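Local coordinates for Lmo1076 protein (Listeria monocytogenes serovar 1/2a, PDB 3FI7), which hydrolyses peptidoglycan as the catalytic domain of an autoinhibited, virulence-associated autolysin, an N-acetylglucosaminidase of glycoside hydrolase family 73, at residues N49-V54 against K150-W155; S53-Q58 against E121-K126; A59-N64 against S168-L173; K125-G130 against G158-D163. One frame throughout, in Å; residues are numbered along the deposited sequence.

Interaction 1 of 4, residues N49-V54 against K150-W155; sequences NLYPSV and KDATAW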
loop_
_atom_site.group_PDB
_atom_site.type_symbol
_atom_site.label_atom_id
_atom_site.label_comp_id
_atom_site.label_asym_id
_atom_site.label_seq_id
_atom_site.Cartn_x
_atom_site.Cartn_y
_atom_site.Cartn_z
ATOM N N ASN A 49 -10.739 4.388 9.886
ATOM C CA ASN A 49 -10.762 3.128 10.649
ATOM C C ASN A 49 -10.397 1.856 9.853
ATOM O O ASN A 49 -11.186 0.918 9.758
ATOM C CB ASN A 49 -12.094 2.954 11.396
ATOM C CG ASN A 49 -11.970 2.024 12.603
ATOM O OD1 ASN A 49 -10.924 1.972 13.254
ATOM N ND2 ASN A 49 -13.034 1.281 12.898
ATOM N N LEU A 50 -9.191 1.844 9.291
ATOM C CA LEU A 50 -8.664 0.704 8.545
ATOM C C LEU A 50 -7.326 0.277 9.157
ATOM O O LEU A 50 -6.798 0.969 10.027
ATOM C CB LEU A 50 -8.443 1.105 7.091
ATOM C CG LEU A 50 -9.617 1.745 6.349
ATOM C CD1 LEU A 50 -9.175 2.208 4.966
ATOM C CD2 LEU A 50 -10.761 0.761 6.236
ATOM N N TYR A 51 -6.775 -0.852 8.712
ATOM C CA TYR A 51 -5.424 -1.255 9.149
ATOM C C TYR A 51 -4.332 -0.578 8.319
ATOM O O TYR A 51 -4.263 -0.768 7.101
ATOM C CB TYR A 51 -5.221 -2.773 9.047
ATOM C CG TYR A 51 -5.890 -3.591 10.123
ATOM C CD1 TYR A 51 -5.300 -3.741 11.368
ATOM C CD2 TYR A 51 -7.111 -4.234 9.885
ATOM C CE1 TYR A 51 -5.907 -4.498 12.362
ATOM C CE2 TYR A 51 -7.724 -4.992 10.866
ATOM C CZ TYR A 51 -7.120 -5.117 12.109
ATOM O OH TYR A 51 -7.718 -5.869 13.098
ATOM N N PRO A 52 -3.459 0.198 8.977
ATOM C CA PRO A 52 -2.302 0.801 8.303
ATOM C C PRO A 52 -1.386 -0.272 7.708
ATOM O O PRO A 52 -0.769 -0.067 6.658
ATOM C CB PRO A 52 -1.562 1.523 9.439
ATOM C CG PRO A 52 -2.543 1.693 10.513
ATOM C CD PRO A 52 -3.542 0.574 10.398
ATOM N N SER A 53 -1.286 -1.412 8.381
ATOM C CA SER A 53 -0.410 -2.472 7.903
ATOM C C SER A 53 -0.908 -2.972 6.556
ATOM O O SER A 53 -0.123 -3.295 5.674
ATOM C CB SER A 53 -0.352 -3.629 8.898
ATOM O OG SER A 53 -1.650 -4.137 9.136
ATOM N N VAL A 54 -2.224 -3.026 6.401
ATOM C CA VAL A 54 -2.812 -3.525 5.169
ATOM C C VAL A 54 -2.663 -2.485 4.050
ATOM O O VAL A 54 -2.390 -2.827 2.897
ATOM C CB VAL A 54 -4.289 -3.918 5.391
ATOM C CG1 VAL A 54 -4.982 -4.229 4.070
ATOM C CG2 VAL A 54 -4.368 -5.109 6.349
ATOM N N LYS A 150 -5.324 -10.228 9.211
ATOM C CA LYS A 150 -5.554 -11.388 8.349
ATOM C C LYS A 150 -7.010 -11.516 7.895
ATOM O O LYS A 150 -7.283 -12.013 6.804
ATOM C CB LYS A 150 -5.090 -12.676 9.026
ATOM C CG LYS A 150 -3.576 -12.746 9.170
ATOM C CD LYS A 150 -3.104 -14.157 9.464
ATOM C CE LYS A 150 -1.594 -14.199 9.536
ATOM N NZ LYS A 150 -1.085 -15.583 9.644
ATOM N N ASP A 151 -7.946 -11.066 8.726
ATOM C CA ASP A 151 -9.348 -11.057 8.317
ATOM C C ASP A 151 -9.532 -10.026 7.218
ATOM O O ASP A 151 -10.272 -10.249 6.261
ATOM C CB ASP A 151 -10.259 -10.734 9.499
ATOM C CG ASP A 151 -10.122 -11.743 10.624
ATOM O OD1 ASP A 151 -9.887 -11.327 11.781
ATOM O OD2 ASP A 151 -10.238 -12.956 10.337
ATOM N N ALA A 152 -8.832 -8.903 7.353
ATOM C CA ALA A 152 -8.919 -7.837 6.374
ATOM C C ALA A 152 -8.324 -8.264 5.034
ATOM O O ALA A 152 -8.940 -8.046 3.995
ATOM C CB ALA A 152 -8.245 -6.581 6.889
ATOM N N THR A 153 -7.140 -8.880 5.051
ATOM C CA THR A 153 -6.505 -9.264 3.794
ATOM C C THR A 153 -7.338 -10.354 3.112
ATOM O O THR A 153 -7.545 -10.318 1.897
ATOM C CB THR A 153 -5.036 -9.723 3.969
ATOM O OG1 THR A 153 -4.984 -10.878 4.813
ATOM C CG2 THR A 153 -4.178 -8.606 4.578
ATOM N N ALA A 154 -7.820 -11.310 3.901
ATOM C CA ALA A 154 -8.688 -12.365 3.381
ATOM C C ALA A 154 -9.926 -11.760 2.724
ATOM O O ALA A 154 -10.406 -12.270 1.726
ATOM C CB ALA A 154 -9.098 -13.345 4.489
ATOM N N TRP A 155 -10.432 -10.661 3.274
ATOM C CA TRP A 155 -11.588 -10.009 2.665
ATOM C C TRP A 155 -11.257 -9.344 1.320
ATOM O O TRP A 155 -12.075 -9.350 0.403
ATOM C CB TRP A 155 -12.242 -9.006 3.624
ATOM C CG TRP A 155 -13.622 -8.613 3.180
ATOM C CD1 TRP A 155 -13.973 -7.493 2.480
ATOM C CD2 TRP A 155 -14.833 -9.352 3.388
ATOM N NE1 TRP A 155 -15.325 -7.487 2.245
ATOM C CE2 TRP A 155 -15.878 -8.617 2.787
ATOM C CE3 TRP A 155 -15.136 -10.562 4.025
ATOM C CZ2 TRP A 155 -17.209 -9.050 2.809
ATOM C CZ3 TRP A 155 -16.461 -10.994 4.040
ATOM C CH2 TRP A 155 -17.481 -10.238 3.436
#
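At the N-terminal start of helix 52-63, the N-cap residue Tyr51 and the first-turn residue Val54 pack against Ala152 and Thr153 of helix 149-156. The contact is wholly apolar. Ala152 supplies one methyl group that meets two partners: its CB lies 4.0 Å from Tyr51 CD2, approaching the ring obliquely, and 4.2 Å from Val54 CG2. The same Val54 branch reaches further along the helix, where CG2 comes within 3.9 Å of Thr153 CG2. With CG1 anti to the backbone N (chi1 171°), CG2 stands opposite the Val54 carbonyl carbon, on the side facing helix 149-156, where it meets both small residues.

Thr153 is turned with OG1 between its backbone N and carbonyl carbon (chi1 61°), a rotation that offers CG2 to Val54 and leaves the hydroxyl to bond Asn171 OD1 of helix 166-176. Tyr51 likewise keeps its polar end away from the apolar contact: its OH bonds Ala146 O in the loop ahead of helix 149-156, fixing the far end of the ring. Ile174 and Leu156 also touch Val54, which places the valine among three helices. Here a helix N-terminus, with an aromatic N-cap residue, is seated on a neighbouring helix through alanine and threonine methyl groups, in the helical core of the lysozyme-like glucosaminidase domain.

Interaction 2 of 4, residues S53-Q58 against E121-K126; sequences SVMIAQ and EDNAKK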
loop_
_atom_site.group_PDB
_atom_site.type_symbol
_atom_site.label_atom_id
_atom_site.label_comp_id
_atom_site.label_asym_id
_atom_site.label_seq_id
_atom_site.Cartn_x
_atom_site.Cartn_y
_atom_site.Cartn_z
ATOM N N SER A 53 -1.286 -1.412 8.381
ATOM C CA SER A 53 -0.410 -2.472 7.903
ATOM C C SER A 53 -0.908 -2.972 6.556
ATOM O O SER A 53 -0.123 -3.295 5.674
ATOM C CB SER A 53 -0.352 -3.629 8.898
ATOM O OG SER A 53 -1.650 -4.137 9.136
ATOM N N VAL A 54 -2.224 -3.026 6.401
ATOM C CA VAL A 54 -2.812 -3.525 5.169
ATOM C C VAL A 54 -2.663 -2.485 4.050
ATOM O O VAL A 54 -2.390 -2.827 2.897
ATOM C CB VAL A 54 -4.289 -3.918 5.391
ATOM C CG1 VAL A 54 -4.982 -4.229 4.070
ATOM C CG2 VAL A 54 -4.368 -5.109 6.349
ATOM N N MET A 55 -2.812 -1.213 4.401
ATOM C CA MET A 55 -2.624 -0.137 3.425
ATOM C C MET A 55 -1.182 -0.048 2.911
ATOM O O MET A 55 -0.941 0.136 1.713
ATOM C CB MET A 55 -3.036 1.214 4.016
ATOM C CG MET A 55 -2.843 2.372 3.034
ATOM S SD MET A 55 -3.260 4.003 3.702
ATOM C CE MET A 55 -5.025 4.047 3.404
ATOM N N ILE A 56 -0.225 -0.163 3.825
ATOM C CA ILE A 56 1.177 -0.072 3.450
ATOM C C ILE A 56 1.542 -1.275 2.585
ATOM O O ILE A 56 2.219 -1.130 1.576
ATOM C CB ILE A 56 2.096 0.016 4.693
ATOM C CG1 ILE A 56 1.854 1.330 5.439
ATOM C CG2 ILE A 56 3.552 -0.108 4.293
ATOM C CD1 ILE A 56 2.263 1.292 6.908
ATOM N N ALA A 57 1.078 -2.460 2.972
ATOM C CA ALA A 57 1.338 -3.661 2.173
ATOM C C ALA A 57 0.715 -3.547 0.780
ATOM O O ALA A 57 1.341 -3.900 -0.217
ATOM C CB ALA A 57 0.826 -4.893 2.881
ATOM N N GLN A 58 -0.512 -3.040 0.708
ATOM C CA GLN A 58 -1.151 -2.830 -0.587
ATOM C C GLN A 58 -0.367 -1.847 -1.437
ATOM O O GLN A 58 -0.166 -2.081 -2.628
ATOM C CB GLN A 58 -2.593 -2.335 -0.435
ATOM C CG GLN A 58 -3.604 -3.436 -0.275
ATOM C CD GLN A 58 -5.006 -2.976 -0.622
ATOM O OE1 GLN A 58 -5.599 -2.170 0.094
ATOM N NE2 GLN A 58 -5.548 -3.492 -1.724
ATOM N N GLU A 121 -5.001 8.278 0.315
ATOM C CA GLU A 121 -6.341 8.655 0.748
ATOM C C GLU A 121 -7.421 8.076 -0.179
ATOM O O GLU A 121 -8.483 7.653 0.289
ATOM C CB GLU A 121 -6.482 10.173 0.885
ATOM C CG GLU A 121 -7.870 10.603 1.360
ATOM C CD GLU A 121 -7.856 11.886 2.181
ATOM O OE1 GLU A 121 -6.894 12.675 2.044
ATOM O OE2 GLU A 121 -8.812 12.104 2.965
ATOM N N ASP A 122 -7.147 8.055 -1.482
ATOM C CA ASP A 122 -8.061 7.424 -2.433
ATOM C C ASP A 122 -8.284 5.953 -2.113
ATOM O O ASP A 122 -9.411 5.473 -2.190
ATOM C CB ASP A 122 -7.582 7.585 -3.881
ATOM C CG ASP A 122 -8.439 8.569 -4.679
ATOM O OD1 ASP A 122 -8.482 8.437 -5.926
ATOM O OD2 ASP A 122 -9.074 9.464 -4.067
ATOM N N ASN A 123 -7.211 5.245 -1.755
ATOM C CA ASN A 123 -7.317 3.840 -1.371
ATOM C C ASN A 123 -8.187 3.699 -0.127
ATOM O O ASN A 123 -9.032 2.807 -0.050
ATOM C CB ASN A 123 -5.925 3.216 -1.159
ATOM C CG ASN A 123 -5.974 1.870 -0.432
ATOM O OD1 ASN A 123 -5.774 1.800 0.783
ATOM N ND2 ASN A 123 -6.219 0.800 -1.172
ATOM N N ALA A 124 -7.992 4.596 0.835
ATOM C CA ALA A 124 -8.784 4.575 2.068
ATOM C C ALA A 124 -10.262 4.846 1.778
ATOM O O ALA A 124 -11.143 4.195 2.334
ATOM C CB ALA A 124 -8.247 5.589 3.067
ATOM N N LYS A 125 -10.527 5.819 0.912
ATOM C CA LYS A 125 -11.895 6.143 0.530
ATOM C C LYS A 125 -12.541 4.955 -0.178
ATOM O O LYS A 125 -13.688 4.607 0.094
ATOM C CB LYS A 125 -11.930 7.367 -0.381
ATOM C CG LYS A 125 -11.760 8.700 0.329
ATOM C CD LYS A 125 -11.641 9.794 -0.719
ATOM C CE LYS A 125 -11.780 11.183 -0.136
ATOM N NZ LYS A 125 -11.658 12.197 -1.223
ATOM N N LYS A 126 -11.789 4.339 -1.081
ATOM C CA LYS A 126 -12.258 3.169 -1.804
ATOM C C LYS A 126 -12.720 2.065 -0.844
ATOM O O LYS A 126 -13.833 1.556 -0.974
ATOM C CB LYS A 126 -11.158 2.661 -2.737
ATOM C CG LYS A 126 -11.601 1.617 -3.749
ATOM C CD LYS A 126 -10.488 1.361 -4.771
ATOM C CE LYS A 126 -10.920 0.373 -5.852
ATOM N NZ LYS A 126 -9.842 0.120 -6.856
HETATM O O HOH W 1 -5.519 -0.642 2.302
#
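The side-chain amides of Gln58 and Asn123 meet with their planes 68° apart, linked by a direct bond and a shared water. Asn123 ND2 gives its hydrogen to Gln58 OE1 over 3.3 Å, nearly straight at 162°. The acceptor lies close to the plane of the asparagine amide, but the donor sits above the glutamine carbonyl plane, 55° out of it. Water 1 completes a small ring by donating to both oxygens, at 2.7 Å to Gln58 OE1 and 2.9 Å to Asn123 OD1. Gln58 OE1 is thus held by two donors, and its NE2 is bonded to Tyr166 OH, which leaves the amide little freedom to flip.

Beside this polar ring runs Met55, antiparallel to the Asn123 side chain. Its chain is extended as far as SD and bends only at the last torsion, which brings CE to 3.6 Å from Ala124 CB and 3.5 Å from Asn123 OD1. The buried asparagine oxygen therefore has a water partner and a thioether methyl as neighbour. With the axes of 53-58 and 121-126 still 11.1 Å apart, these longer side chains bridge the helices, an amide-water network within the helical core of a lysozyme-like domain.

Interaction 3 of 4, residues A59-N64 against S168-L173; sequences AALESN and SKLNTL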
loop_
_atom_site.group_PDB
_atom_site.type_symbol
_atom_site.label_atom_id
_atom_site.label_comp_id
_atom_site.label_asym_id
_atom_site.label_seq_id
_atom_site.Cartn_x
_atom_site.Cartn_y
_atom_site.Cartn_z
ATOM N N ALA A 59 0.086 -0.752 -0.826
ATOM C CA ALA A 59 0.813 0.260 -1.585
ATOM C C ALA A 59 2.095 -0.308 -2.161
ATOM O O ALA A 59 2.429 -0.019 -3.303
ATOM C CB ALA A 59 1.106 1.483 -0.743
ATOM N N ALA A 60 2.800 -1.125 -1.379
ATOM C CA ALA A 60 4.067 -1.698 -1.831
ATOM C C ALA A 60 3.824 -2.683 -2.962
ATOM O O ALA A 60 4.578 -2.735 -3.931
ATOM C CB ALA A 60 4.798 -2.391 -0.684
ATOM N N LEU A 61 2.757 -3.456 -2.825
ATOM C CA LEU A 61 2.430 -4.493 -3.789
ATOM C C LEU A 61 1.953 -3.909 -5.122
ATOM O O LEU A 61 2.414 -4.328 -6.185
ATOM C CB LEU A 61 1.368 -5.423 -3.194
ATOM C CG LEU A 61 1.049 -6.721 -3.919
ATOM C CD1 LEU A 61 2.292 -7.605 -4.011
ATOM C CD2 LEU A 61 -0.081 -7.440 -3.200
ATOM N N GLU A 62 1.050 -2.929 -5.062
ATOM C CA GLU A 62 0.411 -2.388 -6.265
ATOM C C GLU A 62 1.319 -1.431 -7.028
ATOM O O GLU A 62 1.133 -1.208 -8.221
ATOM C CB GLU A 62 -0.901 -1.679 -5.915
ATOM C CG GLU A 62 -1.913 -2.550 -5.176
ATOM C CD GLU A 62 -2.455 -3.667 -6.037
ATOM O OE1 GLU A 62 -3.023 -3.369 -7.110
ATOM O OE2 GLU A 62 -2.322 -4.845 -5.641
ATOM N N SER A 63 2.300 -0.866 -6.331
ATOM C CA SER A 63 3.226 0.087 -6.930
ATOM C C SER A 63 4.653 -0.462 -7.174
ATOM O O SER A 63 5.489 0.271 -7.699
ATOM C CB SER A 63 3.335 1.311 -6.025
ATOM O OG SER A 63 4.246 1.062 -4.950
ATOM N N ASN A 64 4.931 -1.715 -6.776
ATOM C CA ASN A 64 6.307 -2.299 -6.789
ATOM C C ASN A 64 7.297 -1.459 -5.961
ATOM O O ASN A 64 8.301 -0.958 -6.476
ATOM C CB ASN A 64 6.816 -2.515 -8.234
ATOM C CG ASN A 64 8.230 -3.136 -8.306
ATOM O OD1 ASN A 64 8.652 -3.886 -7.432
ATOM N ND2 ASN A 64 8.947 -2.825 -9.381
ATOM N N SER A 168 -2.397 -13.913 0.790
ATOM C CA SER A 168 -1.126 -14.501 1.175
ATOM C C SER A 168 0.054 -13.550 0.892
ATOM O O SER A 168 0.971 -13.437 1.698
ATOM C CB SER A 168 -0.942 -15.847 0.461
ATOM O OG SER A 168 0.421 -16.219 0.446
ATOM N N LYS A 169 0.020 -12.861 -0.248
ATOM C CA LYS A 169 1.034 -11.855 -0.557
ATOM C C LYS A 169 1.035 -10.705 0.449
ATOM O O LYS A 169 2.092 -10.328 0.955
ATOM C CB LYS A 169 0.841 -11.301 -1.965
ATOM C CG LYS A 169 0.994 -12.365 -3.038
ATOM C CD LYS A 169 0.688 -11.818 -4.418
ATOM C CE LYS A 169 0.531 -12.959 -5.413
ATOM N NZ LYS A 169 0.148 -12.468 -6.752
ATOM N N LEU A 170 -0.142 -10.145 0.734
ATOM C CA LEU A 170 -0.234 -9.077 1.720
ATOM C C LEU A 170 0.277 -9.552 3.082
ATOM O O LEU A 170 1.040 -8.847 3.738
ATOM C CB LEU A 170 -1.667 -8.566 1.862
ATOM C CG LEU A 170 -2.251 -7.849 0.653
ATOM C CD1 LEU A 170 -3.734 -7.511 0.885
ATOM C CD2 LEU A 170 -1.440 -6.607 0.334
ATOM N N ASN A 171 -0.151 -10.742 3.501
ATOM C CA ASN A 171 0.301 -11.300 4.774
ATOM C C ASN A 171 1.816 -11.464 4.839
ATOM O O ASN A 171 2.419 -11.246 5.881
ATOM C CB ASN A 171 -0.373 -12.640 5.065
ATOM C CG ASN A 171 -1.877 -12.510 5.255
ATOM O OD1 ASN A 171 -2.392 -11.421 5.507
ATOM N ND2 ASN A 171 -2.587 -13.630 5.141
ATOM N N THR A 172 2.428 -11.845 3.723
ATOM C CA THR A 172 3.866 -12.050 3.700
ATOM C C THR A 172 4.607 -10.714 3.833
ATOM O O THR A 172 5.591 -10.622 4.556
ATOM C CB THR A 172 4.316 -12.805 2.438
ATOM O OG1 THR A 172 3.674 -14.085 2.396
ATOM C CG2 THR A 172 5.837 -13.003 2.431
ATOM N N LEU A 173 4.128 -9.683 3.143
ATOM C CA LEU A 173 4.705 -8.351 3.290
ATOM C C LEU A 173 4.559 -7.877 4.728
ATOM O O LEU A 173 5.504 -7.379 5.328
ATOM C CB LEU A 173 4.020 -7.358 2.360
ATOM C CG LEU A 173 4.397 -7.465 0.887
ATOM C CD1 LEU A 173 3.271 -6.970 0.006
ATOM C CD2 LEU A 173 5.647 -6.660 0.650
#
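Ala59 O is gripped by two donors, Ser63 OG at 2.7 Å and Ser63 N at 3.1 Å, which reach it from opposite faces of the carbonyl plane. The partner helix repeats the pattern, since Ser168 O accepts from Thr172 OG1 at 2.9 Å as well as from Thr172 N. In both cases a hydroxyl folds back onto the carbonyl four residues earlier; Ser63 OG also takes Gly66 N just past its helix, and neither hydroxyl bonds across the contact.

That contact centres on Leu61. Its CG stands anti to the backbone N (chi1 -169°), which sends the two branches out toward helix 166-176. CD2 lies 3.9 Å from Leu170 CD2, the two leucines crossing at about a right angle, and 4.2 Å from Lys169 CB. On the other flank Leu61 CB rests 4.0 Å from Leu173 CD1. Lys169 offers only the root of its chain here; its extended remainder leads away to a salt bridge between NZ and Asp163.

The axes of 59-63 and 168-173 come within 10.5 Å of each other at 122°. Leu170 also touches Ala57 and Gln58, and Leu173 touches Ala57 and Trp65, so the leucines continue onto the preceding turn of helix 52-63 and the loop after it. With no hydrogen bond across it, the helix pair is held by dispersion and by burial of leucine side chains, with Leu61 and Leu173 themselves only partly buried.

Interaction 4 of 4, residues K125-G130 against G158-D163; sequences KKLRNG and GRYATD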
loop_
_atom_site.group_PDB
_atom_site.type_symbol
_atom_site.label_atom_id
_atom_site.label_comp_id
_atom_site.label_asym_id
_atom_site.label_seq_id
_atom_site.Cartn_x
_atom_site.Cartn_y
_atom_site.Cartn_z
ATOM N N LYS A 125 -10.527 5.819 0.912
ATOM C CA LYS A 125 -11.895 6.143 0.530
ATOM C C LYS A 125 -12.541 4.955 -0.178
ATOM O O LYS A 125 -13.688 4.607 0.094
ATOM C CB LYS A 125 -11.930 7.367 -0.381
ATOM C CG LYS A 125 -11.760 8.700 0.329
ATOM C CD LYS A 125 -11.641 9.794 -0.719
ATOM C CE LYS A 125 -11.780 11.183 -0.136
ATOM N NZ LYS A 125 -11.658 12.197 -1.223
ATOM N N LYS A 126 -11.789 4.339 -1.081
ATOM C CA LYS A 126 -12.258 3.169 -1.804
ATOM C C LYS A 126 -12.720 2.065 -0.844
ATOM O O LYS A 126 -13.833 1.556 -0.974
ATOM C CB LYS A 126 -11.158 2.661 -2.737
ATOM C CG LYS A 126 -11.601 1.617 -3.749
ATOM C CD LYS A 126 -10.488 1.361 -4.771
ATOM C CE LYS A 126 -10.920 0.373 -5.852
ATOM N NZ LYS A 126 -9.842 0.120 -6.856
ATOM N N LEU A 127 -11.874 1.708 0.120
ATOM C CA LEU A 127 -12.214 0.659 1.083
ATOM C C LEU A 127 -13.370 1.037 1.996
ATOM O O LEU A 127 -14.269 0.229 2.234
ATOM C CB LEU A 127 -11.001 0.264 1.936
ATOM C CG LEU A 127 -9.869 -0.427 1.162
ATOM C CD1 LEU A 127 -8.858 -1.076 2.100
ATOM C CD2 LEU A 127 -10.434 -1.451 0.211
ATOM N N ARG A 128 -13.334 2.258 2.522
ATOM C CA ARG A 128 -14.330 2.690 3.493
ATOM C C ARG A 128 -15.661 3.048 2.828
ATOM O O ARG A 128 -16.715 2.611 3.284
ATOM C CB ARG A 128 -13.809 3.861 4.336
ATOM C CG ARG A 128 -14.892 4.586 5.153
ATOM C CD ARG A 128 -15.607 3.646 6.124
ATOM N NE ARG A 128 -14.672 2.987 7.035
ATOM C CZ ARG A 128 -15.023 2.092 7.954
ATOM N NH1 ARG A 128 -16.294 1.732 8.094
ATOM N NH2 ARG A 128 -14.102 1.553 8.740
ATOM N N ASN A 129 -15.615 3.826 1.748
ATOM C CA ASN A 129 -16.847 4.250 1.077
ATOM C C ASN A 129 -17.373 3.246 0.063
ATOM O O ASN A 129 -18.550 3.274 -0.284
ATOM C CB ASN A 129 -16.678 5.615 0.406
ATOM C CG ASN A 129 -16.292 6.699 1.387
ATOM O OD1 ASN A 129 -16.623 6.628 2.571
ATOM N ND2 ASN A 129 -15.579 7.708 0.901
ATOM N N GLY A 130 -16.496 2.372 -0.419
ATOM C CA GLY A 130 -16.883 1.349 -1.374
ATOM C C GLY A 130 -17.077 1.845 -2.793
ATOM O O GLY A 130 -17.057 3.048 -3.050
ATOM N N GLY A 158 -10.137 -11.638 -3.912
ATOM C CA GLY A 158 -11.351 -11.875 -4.672
ATOM C C GLY A 158 -12.213 -10.631 -4.819
ATOM O O GLY A 158 -13.127 -10.598 -5.637
ATOM N N ARG A 159 -11.941 -9.600 -4.026
ATOM C CA ARG A 159 -12.725 -8.372 -4.135
ATOM C C ARG A 159 -11.919 -7.216 -4.708
ATOM O O ARG A 159 -12.325 -6.606 -5.687
ATOM C CB ARG A 159 -13.362 -7.995 -2.796
ATOM C CG ARG A 159 -14.475 -8.948 -2.383
ATOM C CD ARG A 159 -15.146 -8.554 -1.070
ATOM N NE ARG A 159 -16.078 -9.590 -0.641
ATOM C CZ ARG A 159 -15.712 -10.705 -0.015
ATOM N NH1 ARG A 159 -16.629 -11.599 0.333
ATOM N NH2 ARG A 159 -14.429 -10.923 0.269
ATOM N N TYR A 160 -10.780 -6.916 -4.094
ATOM C CA TYR A 160 -9.937 -5.836 -4.573
ATOM C C TYR A 160 -9.236 -6.255 -5.868
ATOM O O TYR A 160 -9.075 -5.466 -6.795
ATOM C CB TYR A 160 -8.909 -5.435 -3.509
ATOM C CG TYR A 160 -8.123 -4.205 -3.891
ATOM C CD1 TYR A 160 -6.963 -4.308 -4.651
ATOM C CD2 TYR A 160 -8.556 -2.938 -3.522
ATOM C CE1 TYR A 160 -6.241 -3.183 -5.015
ATOM C CE2 TYR A 160 -7.844 -1.806 -3.882
ATOM C CZ TYR A 160 -6.688 -1.936 -4.631
ATOM O OH TYR A 160 -5.979 -0.816 -4.998
ATOM N N ALA A 161 -8.827 -7.513 -5.922
ATOM C CA ALA A 161 -8.146 -8.046 -7.087
ATOM C C ALA A 161 -8.561 -9.491 -7.284
ATOM O O ALA A 161 -8.830 -10.206 -6.318
ATOM C CB ALA A 161 -6.624 -7.957 -6.904
ATOM N N THR A 162 -8.608 -9.920 -8.537
ATOM C CA THR A 162 -8.747 -11.334 -8.840
ATOM C C THR A 162 -7.349 -11.942 -8.833
ATOM O O THR A 162 -6.528 -11.656 -9.706
ATOM C CB THR A 162 -9.406 -11.546 -10.201
ATOM O OG1 THR A 162 -10.626 -10.798 -10.253
ATOM C CG2 THR A 162 -9.709 -13.018 -10.414
ATOM N N ASP A 163 -7.083 -12.763 -7.826
ATOM C CA ASP A 163 -5.744 -13.287 -7.567
ATOM C C ASP A 163 -5.912 -14.117 -6.311
ATOM O O ASP A 163 -6.093 -13.575 -5.217
ATOM C CB ASP A 163 -4.741 -12.139 -7.342
ATOM C CG ASP A 163 -3.341 -12.626 -6.922
ATOM O OD1 ASP A 163 -3.195 -13.811 -6.549
ATOM O OD2 ASP A 163 -2.380 -11.812 -6.960
HETATM O O HOH W 2 -9.879 -2.603 -7.313
#
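Lys126 reaches across to Tyr160 with a fully extended chain. Its CG is anti to the backbone N (chi1 -168°) and every later torsion is also near 180°, so NZ arrives 4.1 Å from Tyr160 CE2, the two side chains crossing at about a right angle. The ammonium group approaches the ring obliquely, and its firm link to the loop is through solvent: water 2 accepts from Lys126 NZ at 2.8 Å and donates to Tyr160 O at 3.0 Å. This water also stands 3.9 Å above the plane of the Tyr160 ring, over its centre, so the water that bridges lysine and backbone also rests on one face of the ring.

Leu127 follows with a looser apolar touch, CD2 lying 4.4 Å from Tyr160 CD2 and again oblique to the ring. Its backbone O is bonded to Trp142 NE1. On Tyr160 the ring stands anti to its own backbone N (chi1 -173°), directed at helix 116-129, and one edge carbon pair, CD2 and CE2, receives both the leucine methyl and the lysine nitrogen.

Tyr160 itself, carried by the loop between helices 149-156 and 166-176, also touches Gln58 and Glu62 of helix 52-63, along with Phe79. Its ring is therefore wedged where that connecting loop meets the C-terminal turns of helix 116-129 and the flank of helix 52-63.

From the N terminus, helix 52-63 and the residues just before it supply one side of three contacts. Interaction 1 closes the long loop to helix 149-156, and interaction 2, starting from the overlapping 53-58, closes a shorter one to helix 116-129; both loops enclose the antiparallel strands 89-98 and 104-111. Interaction 3 starts later and reaches helix 166-176, so it crosses both. Interaction 4 begins where interaction 2 ends, crosses interaction 1 and falls within the span of interaction 3. Leu50 packs on Ala124 and Leu127, joining interaction 1 to interactions 2 and 4, so helices 116-129, 149-156 and 166-176 are all tied to helix 52-63.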